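Local coordinates for protein 4-carboxymuconolactone decarboxylase (PDB 4G9Q) that belongs to the carboxymuconolactone decarboxylase family and probably has a peroxiredoxin-type activity, in an all-alpha trimer, at residues A90-T94 with A128-V133; H116-Y120 with Y187-W193; P200-L205 with K226-L232. All blocks are in the same frame, centred on the assembly; numbering follows the deposited sequence.

Contact 1. Residues A90-T94 with A128-V133; sequences APALT and ATVGPV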
ATOM      1  N   ALA A  90      -5.532  -8.703   6.025  1.00 13.17           N
ATOM      2  CA  ALA A  90      -5.994  -9.335   7.266  1.00 14.05           C
ATOM      3  C   ALA A  90      -6.993 -10.497   7.118  1.00 14.58           C
ATOM      4  O   ALA A  90      -6.922 -11.431   7.906  1.00 14.87           O
ATOM      5  CB  ALA A  90      -6.524  -8.291   8.249  1.00 14.25           C
ATOM      6  N   PRO A  91      -7.911 -10.457   6.122  1.00 15.07           N
ATOM      7  CA  PRO A  91      -8.834 -11.597   5.957  1.00 15.29           C
ATOM      8  C   PRO A  91      -8.161 -12.969   5.827  1.00 15.15           C
ATOM      9  O   PRO A  91      -8.692 -13.965   6.341  1.00 16.00           O
ATOM     10  CB  PRO A  91      -9.577 -11.255   4.666  1.00 15.44           C
ATOM     11  CG  PRO A  91      -9.604  -9.775   4.654  1.00 15.62           C
ATOM     12  CD  PRO A  91      -8.298  -9.329   5.251  1.00 15.43           C
ATOM     13  N   ALA A  92      -7.010 -13.010   5.155  1.00 14.25           N
ATOM     14  CA  ALA A  92      -6.230 -14.238   4.976  1.00 13.59           C
ATOM     15  C   ALA A  92      -5.686 -14.787   6.299  1.00 13.15           C
ATOM     16  O   ALA A  92      -5.249 -15.939   6.370  1.00 12.52           O
ATOM     17  CB  ALA A  92      -5.083 -13.985   3.998  1.00 13.78           C
ATOM     18  N   LEU A  93      -5.722 -13.951   7.339  1.00 12.77           N
ATOM     19  CA  LEU A  93      -5.140 -14.276   8.636  1.00 12.86           C
ATOM     20  C   LEU A  93      -5.839 -15.392   9.391  1.00 12.36           C
ATOM     21  O   LEU A  93      -5.203 -16.075  10.178  1.00 12.87           O
ATOM     22  CB  LEU A  93      -5.083 -13.032   9.530  1.00 13.16           C
ATOM     23  CG  LEU A  93      -3.766 -12.424  10.004  1.00 14.53           C
ATOM     24  CD1 LEU A  93      -2.550 -12.762   9.152  1.00 14.20           C
ATOM     25  CD2 LEU A  93      -3.938 -10.913  10.159  1.00 14.11           C
ATOM     26  N   THR A  94      -7.137 -15.571   9.177  1.00 12.13           N
ATOM     27  CA  THR A  94      -7.842 -16.663   9.848  1.00 12.06           C
ATOM     28  C   THR A  94      -7.161 -17.988   9.492  1.00 11.87           C
ATOM     29  O   THR A  94      -6.814 -18.778  10.378  1.00 12.63           O
ATOM     30  CB  THR A  94      -9.343 -16.685   9.496  1.00 12.12           C
ATOM     31  OG1 THR A  94      -9.912 -15.400   9.772  1.00 13.15           O
ATOM     32  CG2 THR A  94     -10.077 -17.728  10.334  1.00 13.29           C
ATOM     33  N   ALA A 128      -7.008  -4.204  12.159  1.00  8.72           N
ATOM     34  CA  ALA A 128      -7.682  -5.030  11.163  1.00  8.66           C
ATOM     35  C   ALA A 128      -7.555  -6.528  11.443  1.00  8.68           C
ATOM     36  O   ALA A 128      -8.386  -7.318  10.992  1.00  8.89           O
ATOM     37  CB  ALA A 128      -7.163  -4.702   9.766  1.00  8.52           C
ATOM     38  N   THR A 129      -6.525  -6.913  12.198  1.00  8.32           N
ATOM     39  CA  THR A 129      -6.273  -8.322  12.512  1.00  8.30           C
ATOM     40  C   THR A 129      -7.226  -8.893  13.563  1.00  8.52           C
ATOM     41  O   THR A 129      -7.354 -10.115  13.688  1.00  8.01           O
ATOM     42  CB  THR A 129      -4.828  -8.554  13.018  1.00  8.37           C
ATOM     43  OG1 THR A 129      -4.710  -8.094  14.371  1.00  7.98           O
ATOM     44  CG2 THR A 129      -3.812  -7.832  12.133  1.00  8.39           C
ATOM     45  N   VAL A 130      -7.880  -8.014  14.323  1.00  8.58           N
ATOM     46  CA  VAL A 130      -8.646  -8.436  15.494  1.00  9.46           C
ATOM     47  C   VAL A 130      -9.734  -9.458  15.155  1.00  9.45           C
ATOM     48  O   VAL A 130      -9.785 -10.524  15.760  1.00 10.00           O
ATOM     49  CB  VAL A 130      -9.204  -7.227  16.298  1.00  9.13           C
ATOM     50  CG1 VAL A 130     -10.158  -7.694  17.398  1.00 10.24           C
ATOM     51  CG2 VAL A 130      -8.057  -6.410  16.893  1.00  9.97           C
ATOM     52  N   GLY A 131     -10.574  -9.152  14.170  1.00  9.83           N
ATOM     53  CA  GLY A 131     -11.623 -10.083  13.734  1.00 10.26           C
ATOM     54  C   GLY A 131     -11.103 -11.434  13.259  1.00 10.41           C
ATOM     55  O   GLY A 131     -11.490 -12.471  13.813  1.00 10.54           O
ATOM     56  N   PRO A 132     -10.233 -11.437  12.228  1.00 10.39           N
ATOM     57  CA  PRO A 132      -9.685 -12.685  11.688  1.00 10.33           C
ATOM     58  C   PRO A 132      -8.899 -13.530  12.703  1.00 10.22           C
ATOM     59  O   PRO A 132      -9.087 -14.749  12.759  1.00 10.36           O
ATOM     60  CB  PRO A 132      -8.770 -12.205  10.560  1.00 10.48           C
ATOM     61  CG  PRO A 132      -9.381 -10.919  10.111  1.00 10.55           C
ATOM     62  CD  PRO A 132      -9.901 -10.282  11.371  1.00 10.55           C
ATOM     63  N   VAL A 133      -8.042 -12.898  13.501  1.00 10.35           N
ATOM     64  CA  VAL A 133      -7.228 -13.648  14.466  1.00 10.52           C
ATOM     65  C   VAL A 133      -8.064 -14.140  15.659  1.00 10.90           C
ATOM     66  O   VAL A 133      -7.834 -15.242  16.156  1.00 11.17           O
ATOM     67  CB  VAL A 133      -5.970 -12.861  14.928  1.00 10.59           C
ATOM     68  CG1 VAL A 133      -5.209 -13.628  16.014  1.00 10.27           C
ATOM     69  CG2 VAL A 133      -5.045 -12.594  13.737  1.00 10.18           C
TER
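Pro132 presses its ring against the turn made by Ala90, Leu93 and Thr94, joining helices 93-102 and 130-139 at their N-terminal ends in the all-helical carboxymuconolactone decarboxylase fold. The ring comes in through two carbons: CB and CG of Pro132 each lie 3.3 Å from the carbonyl O of Ala90. That oxygen is already engaged by its own chain, accepting the backbone N-H of Leu93 at 2.8 Å, and the proline carbons rest against it as packing. Ala90 contributes its methyl as well, directed at the other segment, with CB set 3.5 Å from O of Ala128 and close to that residue's own CB.

Leu93 closes the other flank. Its CB touches CB of Pro132 at 3.9 Å, while the fork reaches deeper: CD2 of Leu93 meets CG2 of Thr129 at 3.7 Å, and CG of Leu93 lies against CG2 of Val133. Leu84 and Ile85 of helix 73-86 also pack on this leucine, Ile110 and Ile114 of helix 107-120 back Val133, and Val49 of the second subunit also packs on Val133. The hydroxyl of Thr129 turns elsewhere, to the carbonyl of Ala126.

One polar bond ties the two helices together. Thr94 holds OG1 beside its backbone N, opposite the carbonyl carbon (chi1 -54°), and from there OG1 donates to O of Pro132 over 3.2 Å, arriving almost broadside at a C=O...donor angle of 102° and tilted 29° from the carbonyl plane.

Contact 2. Residues H116-Y120 with Y187-W193; sequences HLAYY and YLFRDLW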
ATOM      1  N   HIS A 116       3.412  -5.347  18.023  1.00  5.52           N
ATOM      2  CA  HIS A 116       4.625  -4.813  17.438  1.00  5.23           C
ATOM      3  C   HIS A 116       4.330  -4.078  16.136  1.00  5.27           C
ATOM      4  O   HIS A 116       4.844  -2.983  15.901  1.00  5.16           O
ATOM      5  CB  HIS A 116       5.645  -5.931  17.186  1.00  5.41           C
ATOM      6  CG  HIS A 116       6.995  -5.420  16.802  1.00  5.43           C
ATOM      7  ND1 HIS A 116       7.858  -4.851  17.713  1.00  5.41           N
ATOM      8  CD2 HIS A 116       7.623  -5.368  15.603  1.00  5.51           C
ATOM      9  CE1 HIS A 116       8.959  -4.467  17.092  1.00  5.85           C
ATOM     10  NE2 HIS A 116       8.843  -4.773  15.811  1.00  6.42           N
ATOM     11  N   LEU A 117       3.489  -4.680  15.301  1.00  5.41           N
ATOM     12  CA  LEU A 117       3.186  -4.089  14.003  1.00  5.56           C
ATOM     13  C   LEU A 117       2.195  -2.928  14.057  1.00  6.07           C
ATOM     14  O   LEU A 117       2.073  -2.194  13.081  1.00  6.42           O
ATOM     15  CB  LEU A 117       2.778  -5.160  12.984  1.00  5.62           C
ATOM     16  CG  LEU A 117       3.916  -6.143  12.664  1.00  5.13           C
ATOM     17  CD1 LEU A 117       3.469  -7.110  11.589  1.00  6.30           C
ATOM     18  CD2 LEU A 117       5.209  -5.428  12.257  1.00  5.22           C
ATOM     19  N   ALA A 118       1.517  -2.739  15.194  1.00  6.18           N
ATOM     20  CA  ALA A 118       0.758  -1.499  15.414  1.00  6.37           C
ATOM     21  C   ALA A 118       1.705  -0.307  15.280  1.00  6.66           C
ATOM     22  O   ALA A 118       1.368   0.712  14.664  1.00  6.55           O
ATOM     23  CB  ALA A 118       0.096  -1.503  16.783  1.00  6.77           C
ATOM     24  N   TYR A 119       2.907  -0.458  15.831  1.00  6.38           N
ATOM     25  CA  TYR A 119       3.915   0.593  15.768  1.00  6.67           C
ATOM     26  C   TYR A 119       4.634   0.640  14.425  1.00  6.62           C
ATOM     27  O   TYR A 119       4.890   1.719  13.903  1.00  6.87           O
ATOM     28  CB  TYR A 119       4.935   0.424  16.891  1.00  6.20           C
ATOM     29  CG  TYR A 119       4.354   0.662  18.261  1.00  6.83           C
ATOM     30  CD1 TYR A 119       4.335   1.943  18.820  1.00  7.87           C
ATOM     31  CD2 TYR A 119       3.825  -0.394  19.002  1.00  7.20           C
ATOM     32  CE1 TYR A 119       3.799   2.163  20.097  1.00  7.39           C
ATOM     33  CE2 TYR A 119       3.284  -0.184  20.267  1.00  8.24           C
ATOM     34  CZ  TYR A 119       3.273   1.089  20.804  1.00  8.33           C
ATOM     35  OH  TYR A 119       2.746   1.282  22.057  1.00  9.14           O
ATOM     36  N   TYR A 120       4.959  -0.525  13.866  1.00  6.95           N
ATOM     37  CA  TYR A 120       5.791  -0.567  12.656  1.00  7.49           C
ATOM     38  C   TYR A 120       5.034  -0.532  11.337  1.00  7.93           C
ATOM     39  O   TYR A 120       5.565  -0.037  10.331  1.00  8.71           O
ATOM     40  CB  TYR A 120       6.818  -1.710  12.718  1.00  7.06           C
ATOM     41  CG  TYR A 120       8.030  -1.298  13.513  1.00  6.92           C
ATOM     42  CD1 TYR A 120       9.097  -0.646  12.896  1.00  6.51           C
ATOM     43  CD2 TYR A 120       8.091  -1.503  14.894  1.00  7.56           C
ATOM     44  CE1 TYR A 120      10.202  -0.234  13.619  1.00  8.20           C
ATOM     45  CE2 TYR A 120       9.204  -1.097  15.629  1.00  8.72           C
ATOM     46  CZ  TYR A 120      10.252  -0.465  14.986  1.00  8.44           C
ATOM     47  OH  TYR A 120      11.355  -0.051  15.692  1.00  9.35           O
ATOM     48  N   TYR A 187       8.753   4.752  23.782  1.00  8.44           N
ATOM     49  CA  TYR A 187       7.774   3.727  23.400  1.00  8.08           C
ATOM     50  C   TYR A 187       8.415   2.531  22.716  1.00  8.09           C
ATOM     51  O   TYR A 187       7.983   1.396  22.917  1.00  8.19           O
ATOM     52  CB  TYR A 187       6.702   4.297  22.466  1.00  8.17           C
ATOM     53  CG  TYR A 187       5.696   5.249  23.083  1.00  8.33           C
ATOM     54  CD1 TYR A 187       5.701   5.547  24.449  1.00  9.01           C
ATOM     55  CD2 TYR A 187       4.706   5.831  22.288  1.00  9.01           C
ATOM     56  CE1 TYR A 187       4.754   6.409  24.996  1.00  9.06           C
ATOM     57  CE2 TYR A 187       3.763   6.692  22.824  1.00  9.38           C
ATOM     58  CZ  TYR A 187       3.793   6.979  24.176  1.00  9.38           C
ATOM     59  OH  TYR A 187       2.848   7.835  24.701  1.00 10.61           O
ATOM     60  N   LEU A 188       9.427   2.778  21.886  1.00  8.18           N
ATOM     61  CA  LEU A 188      10.007   1.686  21.104  1.00  8.48           C
ATOM     62  C   LEU A 188      11.233   1.062  21.752  1.00  8.33           C
ATOM     63  O   LEU A 188      11.193  -0.091  22.185  1.00  7.96           O
ATOM     64  CB  LEU A 188      10.327   2.115  19.668  1.00  8.66           C
ATOM     65  CG  LEU A 188       9.211   2.693  18.797  1.00  9.70           C
ATOM     66  CD1 LEU A 188       9.704   2.765  17.361  1.00  8.92           C
ATOM     67  CD2 LEU A 188       7.937   1.879  18.871  1.00 11.10           C
ATOM     68  N   PHE A 189      12.326   1.816  21.816  1.00  8.47           N
ATOM     69  CA  PHE A 189      13.587   1.208  22.218  1.00  8.80           C
ATOM     70  C   PHE A 189      13.729   0.931  23.714  1.00  9.13           C
ATOM     71  O   PHE A 189      14.443   0.010  24.095  1.00  9.74           O
ATOM     72  CB  PHE A 189      14.775   1.961  21.611  1.00  8.82           C
ATOM     73  CG  PHE A 189      14.866   1.784  20.128  1.00  9.22           C
ATOM     74  CD1 PHE A 189      15.395   0.614  19.592  1.00  9.70           C
ATOM     75  CD2 PHE A 189      14.358   2.748  19.269  1.00  9.70           C
ATOM     76  CE1 PHE A 189      15.449   0.422  18.214  1.00 10.81           C
ATOM     77  CE2 PHE A 189      14.415   2.572  17.891  1.00 10.37           C
ATOM     78  CZ  PHE A 189      14.962   1.409  17.364  1.00 11.13           C
ATOM     79  N   ARG A 190      13.012   1.684  24.543  1.00  9.29           N
ATOM     80  CA  ARG A 190      13.019   1.440  25.989  1.00  9.46           C
ATOM     81  C   ARG A 190      11.767   0.720  26.497  1.00  8.74           C
ATOM     82  O   ARG A 190      11.566   0.595  27.713  1.00  8.92           O
ATOM     83  CB  ARG A 190      13.267   2.741  26.763  1.00  9.93           C
ATOM     84  CG  ARG A 190      14.696   3.240  26.639  1.00 13.01           C
ATOM     85  CD  ARG A 190      14.985   4.397  27.584  1.00 18.73           C
ATOM     86  NE  ARG A 190      16.254   4.189  28.282  1.00 24.04           N
ATOM     87  CZ  ARG A 190      16.370   3.641  29.489  1.00 25.54           C
ATOM     88  NH1 ARG A 190      15.292   3.254  30.163  1.00 27.84           N
ATOM     89  NH2 ARG A 190      17.568   3.486  30.032  1.00 27.47           N
ATOM     90  N   ASP A 191      10.936   0.238  25.572  1.00  7.81           N
ATOM     91  CA  ASP A 191       9.758  -0.557  25.936  1.00  7.57           C
ATOM     92  C   ASP A 191       9.476  -1.679  24.942  1.00  7.10           C
ATOM     93  O   ASP A 191       9.788  -2.836  25.222  1.00  6.68           O
ATOM     94  CB  ASP A 191       8.507   0.317  26.149  1.00  7.91           C
ATOM     95  CG  ASP A 191       7.267  -0.508  26.486  1.00  9.02           C
ATOM     96  OD1 ASP A 191       7.418  -1.634  27.010  1.00 10.58           O
ATOM     97  OD2 ASP A 191       6.134  -0.041  26.227  1.00 12.21           O
ATOM     98  N   LEU A 192       8.898  -1.340  23.784  1.00  6.42           N
ATOM     99  CA  LEU A 192       8.486  -2.344  22.798  1.00  6.43           C
ATOM    100  C   LEU A 192       9.565  -3.400  22.518  1.00  6.32           C
ATOM    101  O   LEU A 192       9.282  -4.603  22.561  1.00  6.84           O
ATOM    102  CB  LEU A 192       8.019  -1.673  21.488  1.00  6.11           C
ATOM    103  CG  LEU A 192       7.437  -2.579  20.387  1.00  6.84           C
ATOM    104  CD1 LEU A 192       6.132  -3.231  20.818  1.00  7.78           C
ATOM    105  CD2 LEU A 192       7.242  -1.783  19.097  1.00  6.68           C
ATOM    106  N   TRP A 193      10.793  -2.949  22.264  1.00  6.50           N
ATOM    107  CA  TRP A 193      11.894  -3.838  21.887  1.00  6.69           C
ATOM    108  C   TRP A 193      12.409  -4.687  23.044  1.00  6.96           C
ATOM    109  O   TRP A 193      13.104  -5.678  22.825  1.00  7.31           O
ATOM    110  CB  TRP A 193      13.035  -3.052  21.225  1.00  6.71           C
ATOM    111  CG  TRP A 193      12.726  -2.770  19.787  1.00  7.25           C
ATOM    112  CD1 TRP A 193      12.221  -1.619  19.264  1.00  7.97           C
ATOM    113  CD2 TRP A 193      12.867  -3.682  18.696  1.00  8.52           C
ATOM    114  NE1 TRP A 193      12.048  -1.751  17.902  1.00  9.30           N
ATOM    115  CE2 TRP A 193      12.436  -3.009  17.528  1.00  9.11           C
ATOM    116  CE3 TRP A 193      13.334  -4.998  18.585  1.00  9.34           C
ATOM    117  CZ2 TRP A 193      12.449  -3.615  16.264  1.00  9.39           C
ATOM    118  CZ3 TRP A 193      13.345  -5.601  17.324  1.00 10.06           C
ATOM    119  CH2 TRP A 193      12.907  -4.903  16.184  1.00  9.73           C
TER
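An aromatic cluster of His116, Tyr120 and Trp193 pins the C-terminal end of helix 107-120 to that of helix 178-192, whose short segments here run nearly antiparallel (167°) with axes 11.9 Å apart. The indole NE1 of Trp193 donates to OH of Tyr120 at 2.9 Å, fairly straight at 160° and in the indole plane, a bond that helps to hold the indole in its orientation. His116 makes a T-shaped pair with the same indole: its edge points at the six-membered ring, with CE1 over the face 3.7 Å from CZ2 of Trp193. The imidazole gets there because CG is anti to the backbone N (chi1 -170°), and its NE2 is held by Thr207.

Leu192 packs against all three of His116, Tyr119 and Tyr120. Its CD2 lies 3.4 Å from ND1 of His116 and 3.7 Å from CD2 of Tyr119, and also meets the edge of the Tyr120 ring. Leu188 divides its fork between the tyrosines, CD1 going to OH of Tyr120 and CD2 to CD1 of Tyr119 at 3.6 Å. A wider pi-type turn at 187-192 carries both leucines.

Helix 200-213 flanks the cluster, Arg203 packing on both His116 and Trp193, while helix 159-173 lies against Phe189. On the Tyr119 side sits the second subunit, where Arg60 of that subunit bonds the Tyr119 hydroxyl and its Trp250 packs on Leu188.

Contact 3. Residues P200-L205 with K226-L232; sequences PRDRSL and KALDNGL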
ATOM      1  N   PRO A 200      14.129 -11.375  20.871  1.00  8.34           N
ATOM      2  CA  PRO A 200      14.690 -10.327  20.010  1.00  8.23           C
ATOM      3  C   PRO A 200      14.862 -10.767  18.557  1.00  8.12           C
ATOM      4  O   PRO A 200      14.524 -10.004  17.650  1.00  7.62           O
ATOM      5  CB  PRO A 200      16.040 -10.036  20.665  1.00  8.63           C
ATOM      6  CG  PRO A 200      15.754 -10.252  22.115  1.00  8.45           C
ATOM      7  CD  PRO A 200      14.877 -11.471  22.142  1.00  8.53           C
ATOM      8  N   ARG A 201      15.357 -11.988  18.344  1.00  8.02           N
ATOM      9  CA  ARG A 201      15.503 -12.540  16.994  1.00  8.42           C
ATOM     10  C   ARG A 201      14.181 -12.541  16.227  1.00  8.03           C
ATOM     11  O   ARG A 201      14.131 -12.163  15.053  1.00  8.16           O
ATOM     12  CB  ARG A 201      16.052 -13.964  17.065  1.00  8.71           C
ATOM     13  CG  ARG A 201      16.188 -14.636  15.710  1.00 10.33           C
ATOM     14  CD  ARG A 201      15.806 -16.091  15.839  1.00 14.33           C
ATOM     15  NE  ARG A 201      15.969 -16.841  14.597  1.00 14.67           N
ATOM     16  CZ  ARG A 201      14.971 -17.362  13.889  1.00 14.15           C
ATOM     17  NH1 ARG A 201      13.710 -17.214  14.280  1.00 12.80           N
ATOM     18  NH2 ARG A 201      15.240 -18.049  12.787  1.00 13.52           N
ATOM     19  N   ASP A 202      13.118 -12.978  16.902  1.00  7.79           N
ATOM     20  CA  ASP A 202      11.796 -13.079  16.296  1.00  7.61           C
ATOM     21  C   ASP A 202      11.146 -11.713  16.085  1.00  6.84           C
ATOM     22  O   ASP A 202      10.441 -11.510  15.098  1.00  6.96           O
ATOM     23  CB  ASP A 202      10.890 -13.977  17.138  1.00  7.99           C
ATOM     24  CG  ASP A 202      11.385 -15.409  17.196  1.00  9.40           C
ATOM     25  OD1 ASP A 202      11.856 -15.918  16.159  1.00 12.32           O
ATOM     26  OD2 ASP A 202      11.299 -16.032  18.275  1.00 11.13           O
ATOM     27  N   ARG A 203      11.380 -10.785  17.010  1.00  6.16           N
ATOM     28  CA  ARG A 203      10.874  -9.419  16.846  1.00  5.69           C
ATOM     29  C   ARG A 203      11.541  -8.746  15.645  1.00  5.84           C
ATOM     30  O   ARG A 203      10.885  -8.053  14.869  1.00  5.69           O
ATOM     31  CB  ARG A 203      11.070  -8.595  18.121  1.00  5.69           C
ATOM     32  CG  ARG A 203      10.251  -7.307  18.147  1.00  5.54           C
ATOM     33  CD  ARG A 203      10.422  -6.544  19.462  1.00  5.57           C
ATOM     34  NE  ARG A 203       9.901  -7.287  20.613  1.00  6.14           N
ATOM     35  CZ  ARG A 203       8.624  -7.293  20.997  1.00  6.15           C
ATOM     36  NH1 ARG A 203       7.704  -6.605  20.324  1.00  5.81           N
ATOM     37  NH2 ARG A 203       8.264  -8.004  22.057  1.00  6.15           N
ATOM     38  N   SER A 204      12.841  -8.974  15.486  1.00  6.04           N
ATOM     39  CA  SER A 204      13.567  -8.473  14.322  1.00  6.55           C
ATOM     40  C   SER A 204      13.078  -9.149  13.043  1.00  6.58           C
ATOM     41  O   SER A 204      12.940  -8.492  12.007  1.00  6.26           O
ATOM     42  CB  SER A 204      15.071  -8.675  14.502  1.00  6.90           C
ATOM     43  OG  SER A 204      15.584  -7.759  15.461  1.00  7.81           O
ATOM     44  N   LEU A 205      12.817 -10.456  13.122  1.00  6.92           N
ATOM     45  CA  LEU A 205      12.278 -11.213  11.990  1.00  6.88           C
ATOM     46  C   LEU A 205      10.958 -10.615  11.487  1.00  7.04           C
ATOM     47  O   LEU A 205      10.802 -10.363  10.293  1.00  7.04           O
ATOM     48  CB  LEU A 205      12.099 -12.693  12.358  1.00  7.24           C
ATOM     49  CG  LEU A 205      11.506 -13.616  11.285  1.00  7.59           C
ATOM     50  CD1 LEU A 205      12.394 -13.638  10.043  1.00  8.06           C
ATOM     51  CD2 LEU A 205      11.308 -15.023  11.829  1.00  8.49           C
ATOM     52  N   LYS A 226      20.306  -5.635  13.007  1.00 10.94           N
ATOM     53  CA  LYS A 226      19.782  -6.018  14.314  1.00 11.14           C
ATOM     54  C   LYS A 226      19.363  -7.492  14.355  1.00 11.02           C
ATOM     55  O   LYS A 226      19.653  -8.191  15.323  1.00 11.24           O
ATOM     56  CB  LYS A 226      18.628  -5.090  14.710  1.00 11.28           C
ATOM     57  CG  LYS A 226      18.265  -5.127  16.187  1.00 12.01           C
ATOM     58  CD  LYS A 226      17.260  -4.026  16.528  1.00 13.86           C
ATOM     59  CE  LYS A 226      16.798  -4.101  17.986  1.00 14.07           C
ATOM     60  NZ  LYS A 226      17.916  -3.921  18.965  1.00 15.98           N
ATOM     61  N   ALA A 227      18.706  -7.960  13.293  1.00 10.57           N
ATOM     62  CA  ALA A 227      18.290  -9.359  13.177  1.00 10.43           C
ATOM     63  C   ALA A 227      19.486 -10.306  13.189  1.00 10.40           C
ATOM     64  O   ALA A 227      19.469 -11.338  13.862  1.00 10.03           O
ATOM     65  CB  ALA A 227      17.470  -9.564  11.898  1.00 10.46           C
ATOM     66  N   LEU A 228      20.521  -9.946  12.434  1.00 10.45           N
ATOM     67  CA  LEU A 228      21.735 -10.752  12.363  1.00 10.68           C
ATOM     68  C   LEU A 228      22.460 -10.739  13.710  1.00 11.42           C
ATOM     69  O   LEU A 228      22.900 -11.790  14.175  1.00 11.77           O
ATOM     70  CB  LEU A 228      22.642 -10.277  11.222  1.00 10.55           C
ATOM     71  CG  LEU A 228      22.080 -10.430   9.798  1.00 10.09           C
ATOM     72  CD1 LEU A 228      22.915  -9.639   8.806  1.00 10.45           C
ATOM     73  CD2 LEU A 228      21.967 -11.900   9.353  1.00 10.85           C
ATOM     74  N   ASP A 229      22.544  -9.560  14.335  1.00 12.09           N
ATOM     75  CA  ASP A 229      23.072  -9.427  15.707  1.00 12.75           C
ATOM     76  C   ASP A 229      22.290 -10.306  16.683  1.00 13.14           C
ATOM     77  O   ASP A 229      22.872 -10.905  17.592  1.00 13.27           O
ATOM     78  CB  ASP A 229      23.009  -7.974  16.204  1.00 12.91           C
ATOM     79  CG  ASP A 229      23.981  -7.042  15.490  1.00 13.80           C
ATOM     80  OD1 ASP A 229      24.870  -7.507  14.742  1.00 15.08           O
ATOM     81  OD2 ASP A 229      23.843  -5.813  15.682  1.00 15.38           O
ATOM     82  N   ASN A 230      20.971 -10.376  16.484  1.00 13.19           N
ATOM     83  CA  ASN A 230      20.081 -11.142  17.359  1.00 13.72           C
ATOM     84  C   ASN A 230      20.048 -12.649  17.082  1.00 13.66           C
ATOM     85  O   ASN A 230      19.388 -13.405  17.800  1.00 14.08           O
ATOM     86  CB  ASN A 230      18.661 -10.552  17.339  1.00 13.50           C
ATOM     87  CG  ASN A 230      18.567  -9.217  18.072  1.00 14.13           C
ATOM     88  OD1 ASN A 230      19.463  -8.845  18.835  1.00 13.36           O
ATOM     89  ND2 ASN A 230      17.472  -8.489  17.843  1.00 13.85           N
ATOM     90  N   GLY A 231      20.748 -13.088  16.040  1.00 13.47           N
ATOM     91  CA  GLY A 231      20.907 -14.520  15.797  1.00 12.72           C
ATOM     92  C   GLY A 231      20.305 -15.099  14.528  1.00 12.52           C
ATOM     93  O   GLY A 231      20.459 -16.292  14.266  1.00 12.83           O
ATOM     94  N   LEU A 232      19.621 -14.278  13.735  1.00 11.63           N
ATOM     95  CA  LEU A 232      19.116 -14.742  12.440  1.00 10.82           C
ATOM     96  C   LEU A 232      20.319 -14.972  11.530  1.00 10.30           C
ATOM     97  O   LEU A 232      21.218 -14.138  11.490  1.00 10.42           O
ATOM     98  CB  LEU A 232      18.172 -13.706  11.825  1.00 10.72           C
ATOM     99  CG  LEU A 232      17.373 -14.105  10.578  1.00 10.40           C
ATOM    100  CD1 LEU A 232      16.222 -15.038  10.935  1.00 10.08           C
ATOM    101  CD2 LEU A 232      16.857 -12.865   9.864  1.00 10.62           C
TER
HETATM  102  O   HOH W   1      18.324 -17.889  14.036  1.00 22.03           O
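The first turn of helix 200-213 comes against the end of helix 220-229, with Arg201 nearest Asn230 (CA atoms 4.8 Å apart) and Ser204 nearest Ala227. Such closeness is possible because small groups meet: CB of Ser204 sits 3.5 Å from CA of Ala227. Next to them Asn230 lays its amide along Pro200 and Ser204. The amide nitrogen ND2 gives a weak hydrogen bond to OG of Ser204, 3.1 Å long and bent to 131°, while the amide end of Asn230, ND2 and CG, packs on CB of Pro200.

Helix 220-229 ends in a Schellman motif. Gly231, with phi at 116°, turns the chain so that N of Leu232 reaches back to O of Ala227 at 2.9 Å and N of Gly231 to O of Leu228; a side chain at this glycine would jam against the carbonyl O of Asn230.

Arg201 spans this cap. CG stands anti to the backbone N (chi1 178°) and the chain bends at chi2, taking the guanidinium past the turn to Leu232. There CD1 of Leu232 lies over one face, 3.7 Å from NH2 of Arg201. In the guanidinium plane, NH1 of Arg201 forms a salt bridge with OD1 of Asp202 at 2.9 Å, and NH2 is paired with Asp75 of helix 73-86. An alanine here is likely to leave Asp75 without this positive partner, Asp202 with only Arg74 of its two arginines, and Leu232 without the flat group that lies on it. The remaining nitrogen reaches the cap through water: NE of Arg201 donates to a water at 2.6 Å, which in turn donates to O of Gly231 at 2.7 Å.

In the fold
Contacts 1 and 2 interleave along the chain, since helix 107-120 of contact 2 lies between the two segments of contact 1; contact 3 follows after both. Both segments of contact 1 lie in the first carboxymuconolactone decarboxylase region and both of contact 3 in the second, on opposite sides of the chain's centre, about 25 Å apart between centres. Contact 2 takes one segment from each region and so bridges the two halves. It stands about 21 Å from contact 1 and 15 Å from contact 3, centre to centre, and touches contact 3, through Arg203 and Ser204 of helix 200-213. Contacts 1 and 2 also meet the second subunit, so they belong partly to the trimer interface, whereas contact 3 is internal to one chain.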